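Local coordinates for separin (Saccharomyces cerevisiae, PDB 5U1T), which cleaves the MCD1/SCC1 subunit of cohesin as a caspase-like cysteine protease at the onset of anaphase, and is held inactive by securin for most of the cell cycle, at residues Leu905-Leu908 against Trp909-His912; Asp916-Asp919 against Ser920-Leu923; Met927-Asn930 against Val931-Val935. All blocks are in the same frame, centred on the assembly; numbering follows the deposited sequence.

Contact 1: Leu905-Leu908 against Trp909-His912; sequences LPNL and WKLH
W909 N, L911 N and H912 N reach back four residues to L905 O, N907 O and L908 O, the bonds of a short alpha-helix, the first of them 3.1 Å long and nearly straight at 164°; K910 N to P906 O is weak. P906, whose N carries no hydrogen, sits in the first turn, where no amide donor is needed. On one side L905 and W909 run side by side in the same direction, and L905 CD1 meets the indole at CD1, 3.9 Å away. L908 crosses H912 at an angle, its CG 4.1 Å from H912 CE1, while L908 O lies over one face of the imidazole. The H912 ring in turn presents ND1 to a face of the indole, 3.9 Å above its plane. On another side K910 (chi1 -85°, then extended) is swung back toward the start of the helix, and its CD passes N907 OD1 at 3.3 Å. Its NZ stays 4.1 Å from N907 OD1, too far for a bond. K910 also touches E889 of helix 885-891. With an alanine here, N907 OD1 would probably lose the methylene packing beside it, and E889 its touch from this residue. The buried W909 packs on against Y880 and T876 of helix 872-881 and L888. Between these two segments polar bonding is left to the backbone, while the side chains add mainly apolar and ring contacts.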
loop_
_atom_site.group_PDB
_atom_site.type_symbol
_atom_site.label_atom_id
_atom_site.label_comp_id
_atom_site.label_asym_id
_atom_site.label_seq_id
_atom_site.Cartn_x
_atom_site.Cartn_y
_atom_site.Cartn_z
ATOM N N LEU A 905 -0.010 -7.507 21.965
ATOM C CA LEU A 905 -1.349 -7.388 21.401
ATOM C C LEU A 905 -2.483 -7.636 22.424
ATOM O O LEU A 905 -3.470 -6.918 22.414
ATOM C CB LEU A 905 -1.497 -8.318 20.193
ATOM C CG LEU A 905 -2.738 -8.132 19.325
ATOM C CD1 LEU A 905 -2.954 -6.671 19.057
ATOM C CD2 LEU A 905 -2.566 -8.869 18.022
ATOM N N PRO A 906 -2.365 -8.638 23.311
ATOM C CA PRO A 906 -3.499 -8.708 24.256
ATOM C C PRO A 906 -3.543 -7.570 25.320
ATOM O O PRO A 906 -4.616 -7.235 25.864
ATOM C CB PRO A 906 -3.320 -10.080 24.918
ATOM C CG PRO A 906 -1.936 -10.521 24.581
ATOM C CD PRO A 906 -1.547 -9.863 23.316
ATOM N N ASN A 907 -2.378 -6.981 25.593
ATOM C CA ASN A 907 -2.280 -5.791 26.429
ATOM C C ASN A 907 -2.719 -4.501 25.747
ATOM O O ASN A 907 -3.236 -3.589 26.401
ATOM C CB ASN A 907 -0.853 -5.636 26.923
ATOM C CG ASN A 907 -0.669 -6.251 28.278
ATOM O OD1 ASN A 907 -1.650 -6.459 29.005
ATOM N ND2 ASN A 907 0.576 -6.556 28.637
ATOM N N LEU A 908 -2.492 -4.418 24.438
ATOM C CA LEU A 908 -2.971 -3.293 23.653
ATOM C C LEU A 908 -4.489 -3.283 23.679
ATOM O O LEU A 908 -5.110 -2.230 23.865
ATOM C CB LEU A 908 -2.451 -3.372 22.229
ATOM C CG LEU A 908 -2.741 -2.191 21.311
ATOM C CD1 LEU A 908 -2.339 -0.912 21.981
ATOM C CD2 LEU A 908 -1.955 -2.377 20.053
ATOM N N TRP A 909 -5.087 -4.463 23.532
ATOM C CA TRP A 909 -6.538 -4.575 23.613
ATOM C C TRP A 909 -7.072 -4.274 25.013
ATOM O O TRP A 909 -8.220 -3.841 25.168
ATOM C CB TRP A 909 -7.001 -5.959 23.150
ATOM C CG TRP A 909 -7.245 -5.957 21.670
ATOM C CD1 TRP A 909 -6.477 -6.545 20.700
ATOM C CD2 TRP A 909 -8.295 -5.263 20.983
ATOM N NE1 TRP A 909 -6.997 -6.272 19.462
ATOM C CE2 TRP A 909 -8.114 -5.493 19.603
ATOM C CE3 TRP A 909 -9.372 -4.475 21.401
ATOM C CZ2 TRP A 909 -8.975 -4.963 18.638
ATOM C CZ3 TRP A 909 -10.233 -3.953 20.430
ATOM C CH2 TRP A 909 -10.027 -4.199 19.073
ATOM N N LYS A 910 -6.251 -4.490 26.036
ATOM C CA LYS A 910 -6.668 -4.124 27.389
ATOM C C LYS A 910 -6.801 -2.603 27.462
ATOM O O LYS A 910 -7.839 -2.090 27.869
ATOM C CB LYS A 910 -5.694 -4.671 28.426
ATOM C CG LYS A 910 -6.021 -6.101 28.805
ATOM C CD LYS A 910 -4.919 -6.777 29.594
ATOM C CE LYS A 910 -5.269 -8.256 29.781
ATOM N NZ LYS A 910 -4.350 -9.058 30.664
ATOM N N LEU A 911 -5.770 -1.903 26.994
ATOM C CA LEU A 911 -5.828 -0.454 26.821
ATOM C C LEU A 911 -7.028 0.040 25.994
ATOM O O LEU A 911 -7.581 1.072 26.318
ATOM C CB LEU A 911 -4.536 0.068 26.186
ATOM C CG LEU A 911 -3.229 -0.284 26.880
ATOM C CD1 LEU A 911 -2.086 0.574 26.378
ATOM C CD2 LEU A 911 -3.377 -0.150 28.372
ATOM N N HIS A 912 -7.442 -0.660 24.938
ATOM C CA HIS A 912 -8.611 -0.181 24.184
ATOM C C HIS A 912 -9.906 -0.395 24.955
ATOM O O HIS A 912 -10.915 0.261 24.700
ATOM C CB HIS A 912 -8.737 -0.859 22.817
ATOM C CG HIS A 912 -7.709 -0.419 21.829
ATOM N ND1 HIS A 912 -7.208 -1.256 20.857
ATOM C CD2 HIS A 912 -7.074 0.765 21.670
ATOM C CE1 HIS A 912 -6.301 -0.609 20.144
ATOM N NE2 HIS A 912 -6.203 0.620 20.616
#

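Contact 2: Asp916-Asp919 against Ser920-Leu923; sequences DIDD and SICL
The D918 carboxylate is the flat group here, and S920 approaches it over one face: S920 OG and S920 N both lie on the same side of its plane. S920 N gives OD1 of D918 a bond of 3.1 Å, coming in 54° out of the carboxylate plane, and S920 OG adds a weak one of 3.0 Å to the same OD1. The S920 N bond closes an Asx turn, and the weak OG bond brings a second donor to the same oxygen. D918 gets there with CG opposite its own backbone N (chi1 -176°), which turns the carboxylate toward S920. Behind this, I921 N bonds to D918 O at 3.0 Å and C922 N to D919 O at 3.3 Å, each donor above the carbonyl plane. These are two overlapping turns of 3-10 character, with D919 and S920 in helical conformation. Apolar packing flanks the turn. I921 lays CG1 along D918 CB at 3.6 Å, and I917 sets CD1 against C922 CB at 3.6 Å and C922 SG at 3.7 Å. The D918 and S920 side is at the surface, whereas I917 is buried. The turn belongs to the loop that joins helix 905-912 to helix 927-946. I917 packs on N907, K910 and L911 of the first helix, and on the other flank D916 and D919 both form salt bridges with R934 of the second, fastening the loop between the two.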
loop_
_atom_site.group_PDB
_atom_site.type_symbol
_atom_site.label_atom_id
_atom_site.label_comp_id
_atom_site.label_asym_id
_atom_site.label_seq_id
_atom_site.Cartn_x
_atom_site.Cartn_y
_atom_site.Cartn_z
ATOM N N ASP A 916 -6.047 -0.088 32.605
ATOM C CA ASP A 916 -4.672 0.375 32.606
ATOM C C ASP A 916 -3.853 -0.788 33.094
ATOM O O ASP A 916 -4.313 -1.578 33.902
ATOM C CB ASP A 916 -4.464 1.607 33.487
ATOM C CG ASP A 916 -4.744 1.341 34.975
ATOM O OD1 ASP A 916 -3.805 0.950 35.708
ATOM O OD2 ASP A 916 -5.901 1.542 35.401
ATOM N N ILE A 917 -2.645 -0.917 32.582
ATOM C CA ILE A 917 -1.868 -2.095 32.867
ATOM C C ILE A 917 -0.691 -1.707 33.719
ATOM O O ILE A 917 -0.465 -0.525 34.008
ATOM C CB ILE A 917 -1.377 -2.803 31.570
ATOM C CG1 ILE A 917 -0.377 -1.933 30.793
ATOM C CG2 ILE A 917 -2.564 -3.186 30.675
ATOM C CD1 ILE A 917 -0.286 -2.286 29.290
ATOM N N ASP A 918 0.048 -2.729 34.122
ATOM C CA ASP A 918 1.257 -2.561 34.888
ATOM C C ASP A 918 2.244 -1.766 34.047
ATOM O O ASP A 918 2.495 -2.107 32.908
ATOM C CB ASP A 918 1.794 -3.935 35.257
ATOM C CG ASP A 918 3.001 -3.876 36.150
ATOM O OD1 ASP A 918 3.606 -2.794 36.322
ATOM O OD2 ASP A 918 3.362 -4.949 36.679
ATOM N N ASP A 919 2.784 -0.695 34.612
ATOM C CA ASP A 919 3.693 0.195 33.887
ATOM C C ASP A 919 4.920 -0.544 33.367
ATOM O O ASP A 919 5.407 -0.269 32.262
ATOM C CB ASP A 919 4.125 1.369 34.783
ATOM C CG ASP A 919 3.001 2.382 35.011
ATOM O OD1 ASP A 919 1.956 2.290 34.323
ATOM O OD2 ASP A 919 3.175 3.289 35.864
ATOM N N SER A 920 5.396 -1.503 34.152
ATOM C CA SER A 920 6.578 -2.279 33.783
ATOM C C SER A 920 6.382 -3.159 32.540
ATOM O O SER A 920 7.355 -3.562 31.904
ATOM C CB SER A 920 7.011 -3.156 34.959
ATOM O OG SER A 920 6.045 -4.167 35.202
ATOM N N ILE A 921 5.130 -3.458 32.198
ATOM C CA ILE A 921 4.843 -4.332 31.068
ATOM C C ILE A 921 4.155 -3.584 29.923
ATOM O O ILE A 921 3.700 -4.196 28.947
ATOM C CB ILE A 921 3.965 -5.521 31.500
ATOM C CG1 ILE A 921 2.565 -5.054 31.907
ATOM C CG2 ILE A 921 4.627 -6.272 32.630
ATOM C CD1 ILE A 921 1.603 -6.194 32.202
ATOM N N CYS A 922 4.087 -2.261 30.047
ATOM C CA CYS A 922 3.485 -1.421 29.017
ATOM C C CYS A 922 4.567 -0.858 28.111
ATOM O O CYS A 922 5.584 -0.381 28.596
ATOM C CB CYS A 922 2.682 -0.274 29.655
ATOM S SG CYS A 922 1.675 0.706 28.505
ATOM N N LEU A 923 4.362 -0.920 26.800
ATOM C CA LEU A 923 5.306 -0.299 25.869
ATOM C C LEU A 923 5.357 1.206 26.099
ATOM O O LEU A 923 4.304 1.826 26.247
ATOM C CB LEU A 923 4.907 -0.580 24.418
ATOM C CG LEU A 923 5.140 -1.961 23.814
ATOM C CD1 LEU A 923 4.306 -2.107 22.565
ATOM C CD2 LEU A 923 6.603 -2.139 23.488
#

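Contact 3: Met927-Asn930 against Val931-Val935; sequences MPKN and VINRV
Backbone bonds carry most of the contact: V931 N to M927 O, I932 N to P928 O, N933 N to K929 O and R934 N to N930 O. The longest, from I932 N to P928 O, is 3.2 Å. R934 N lies 2.9 Å from N930 O, in its carbonyl plane. P928, lacking an N-H, occupies the first turn and costs the helix no bond. Aliphatic groups lie beside the carbonyls: V931 CG2 is 3.5 Å from M927 O, and I932 CG1 runs past P928 O. Among polar side chains, N930 and R934 cross with amide and guanidinium planes 71° apart. R934 bends at chi3 (-61°), leaving NH1 3.7 Å from N930 ND2, a meeting of two donors without a bond; both are turned to the preceding loop, N930 OD1 to I917 N and R934 to D916 and D919. N933 ND2 bonds L911 O of helix 905-912 and K915 O in the loop. V935 faces helices 1012-1028 and 1036-1054. The arrangement is the opening turns of an alpha-helix, second of two successive helices joined by a loop, with a polar face bonded to that loop and to the preceding helix's end.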
loop_
_atom_site.group_PDB
_atom_site.type_symbol
_atom_site.label_atom_id
_atom_site.label_comp_id
_atom_site.label_asym_id
_atom_site.label_seq_id
_atom_site.Cartn_x
_atom_site.Cartn_y
_atom_site.Cartn_z
ATOM N N MET A 927 2.174 4.146 26.746
ATOM C CA MET A 927 2.173 4.648 28.103
ATOM C C MET A 927 1.201 5.817 28.349
ATOM O O MET A 927 0.611 5.914 29.435
ATOM C CB MET A 927 3.584 5.064 28.469
ATOM C CG MET A 927 3.822 5.119 29.925
ATOM S SD MET A 927 3.459 3.545 30.713
ATOM C CE MET A 927 4.130 3.900 32.326
ATOM N N PRO A 928 1.043 6.725 27.363
ATOM C CA PRO A 928 0.014 7.749 27.595
ATOM C C PRO A 928 -1.414 7.211 27.605
ATOM O O PRO A 928 -2.235 7.759 28.331
ATOM C CB PRO A 928 0.209 8.718 26.419
ATOM C CG PRO A 928 1.635 8.553 26.017
ATOM C CD PRO A 928 1.931 7.086 26.237
ATOM N N LYS A 929 -1.727 6.196 26.808
ATOM C CA LYS A 929 -3.080 5.650 26.824
ATOM C C LYS A 929 -3.245 5.000 28.178
ATOM O O LYS A 929 -4.307 5.058 28.785
ATOM C CB LYS A 929 -3.330 4.637 25.688
ATOM C CG LYS A 929 -4.815 4.252 25.500
ATOM C CD LYS A 929 -5.030 3.319 24.289
ATOM C CE LYS A 929 -6.377 3.560 23.530
ATOM N NZ LYS A 929 -6.336 4.599 22.405
ATOM N N ASN A 930 -2.162 4.400 28.652
ATOM C CA ASN A 930 -2.160 3.707 29.928
ATOM C C ASN A 930 -2.576 4.632 31.085
ATOM O O ASN A 930 -3.550 4.351 31.797
ATOM C CB ASN A 930 -0.775 3.104 30.193
ATOM C CG ASN A 930 -0.798 2.041 31.270
ATOM O OD1 ASN A 930 -1.829 1.424 31.531
ATOM N ND2 ASN A 930 0.343 1.819 31.899
ATOM N N VAL A 931 -1.845 5.733 31.251
ATOM C CA VAL A 931 -2.107 6.683 32.334
ATOM C C VAL A 931 -3.499 7.313 32.228
ATOM O O VAL A 931 -4.209 7.421 33.219
ATOM C CB VAL A 931 -1.048 7.797 32.371
ATOM C CG1 VAL A 931 -1.421 8.854 33.405
ATOM C CG2 VAL A 931 0.315 7.206 32.676
ATOM N N ILE A 932 -3.887 7.714 31.024
ATOM C CA ILE A 932 -5.225 8.241 30.787
ATOM C C ILE A 932 -6.283 7.264 31.262
ATOM O O ILE A 932 -7.268 7.644 31.874
ATOM C CB ILE A 932 -5.438 8.559 29.295
ATOM C CG1 ILE A 932 -4.785 9.885 28.991
ATOM C CG2 ILE A 932 -6.912 8.688 28.953
ATOM C CD1 ILE A 932 -5.297 10.963 29.930
ATOM N N ASN A 933 -6.070 5.991 30.978
ATOM C CA ASN A 933 -6.990 4.985 31.445
ATOM C C ASN A 933 -6.967 4.879 32.959
ATOM O O ASN A 933 -8.002 4.678 33.583
ATOM C CB ASN A 933 -6.656 3.644 30.816
ATOM C CG ASN A 933 -7.221 3.511 29.430
ATOM O OD1 ASN A 933 -7.746 4.475 28.869
ATOM N ND2 ASN A 933 -7.122 2.314 28.863
ATOM N N ARG A 934 -5.775 5.000 33.535
ATOM C CA ARG A 934 -5.593 4.860 34.972
ATOM C C ARG A 934 -6.370 5.945 35.705
ATOM O O ARG A 934 -7.126 5.656 36.632
ATOM C CB ARG A 934 -4.108 4.913 35.323
ATOM C CG ARG A 934 -3.810 4.907 36.801
ATOM C CD ARG A 934 -2.345 4.632 37.038
ATOM N NE ARG A 934 -2.004 3.325 36.507
ATOM C CZ ARG A 934 -0.822 3.013 35.979
ATOM N NH1 ARG A 934 -0.600 1.788 35.503
ATOM N NH2 ARG A 934 0.138 3.933 35.927
ATOM N N VAL A 935 -6.189 7.187 35.256
ATOM C CA VAL A 935 -6.952 8.332 35.740
ATOM C C VAL A 935 -8.437 8.028 35.786
ATOM O O VAL A 935 -9.049 8.151 36.830
ATOM C CB VAL A 935 -6.720 9.587 34.874
ATOM C CG1 VAL A 935 -7.805 10.620 35.133
ATOM C CG2 VAL A 935 -5.343 10.171 35.147
#

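The three contacts follow one another along the chain as helix 905-912, its loop and the start of helix 927-946. Centres of contacts 1 and 2 lie about 10 Å apart, those of 2 and 3 about 10 Å, and those of 1 and 3 about 12 Å. Between contacts 1 and 2 the join is van der Waals packing, including N907 ND2 to I921 CD1 at 3.7 Å and L911 CD2 to I917 CD1 at 3.9 Å. Contact 3 is tied to both by polar groups: N933 ND2 to L911 O at 2.9 Å, N930 OD1 to I917 N at 2.7 Å, and the salt bridge of R934 NH1 with D919 OD1 at 2.9 Å. All three are away from C1497, the active-site cysteine inferred by similarity.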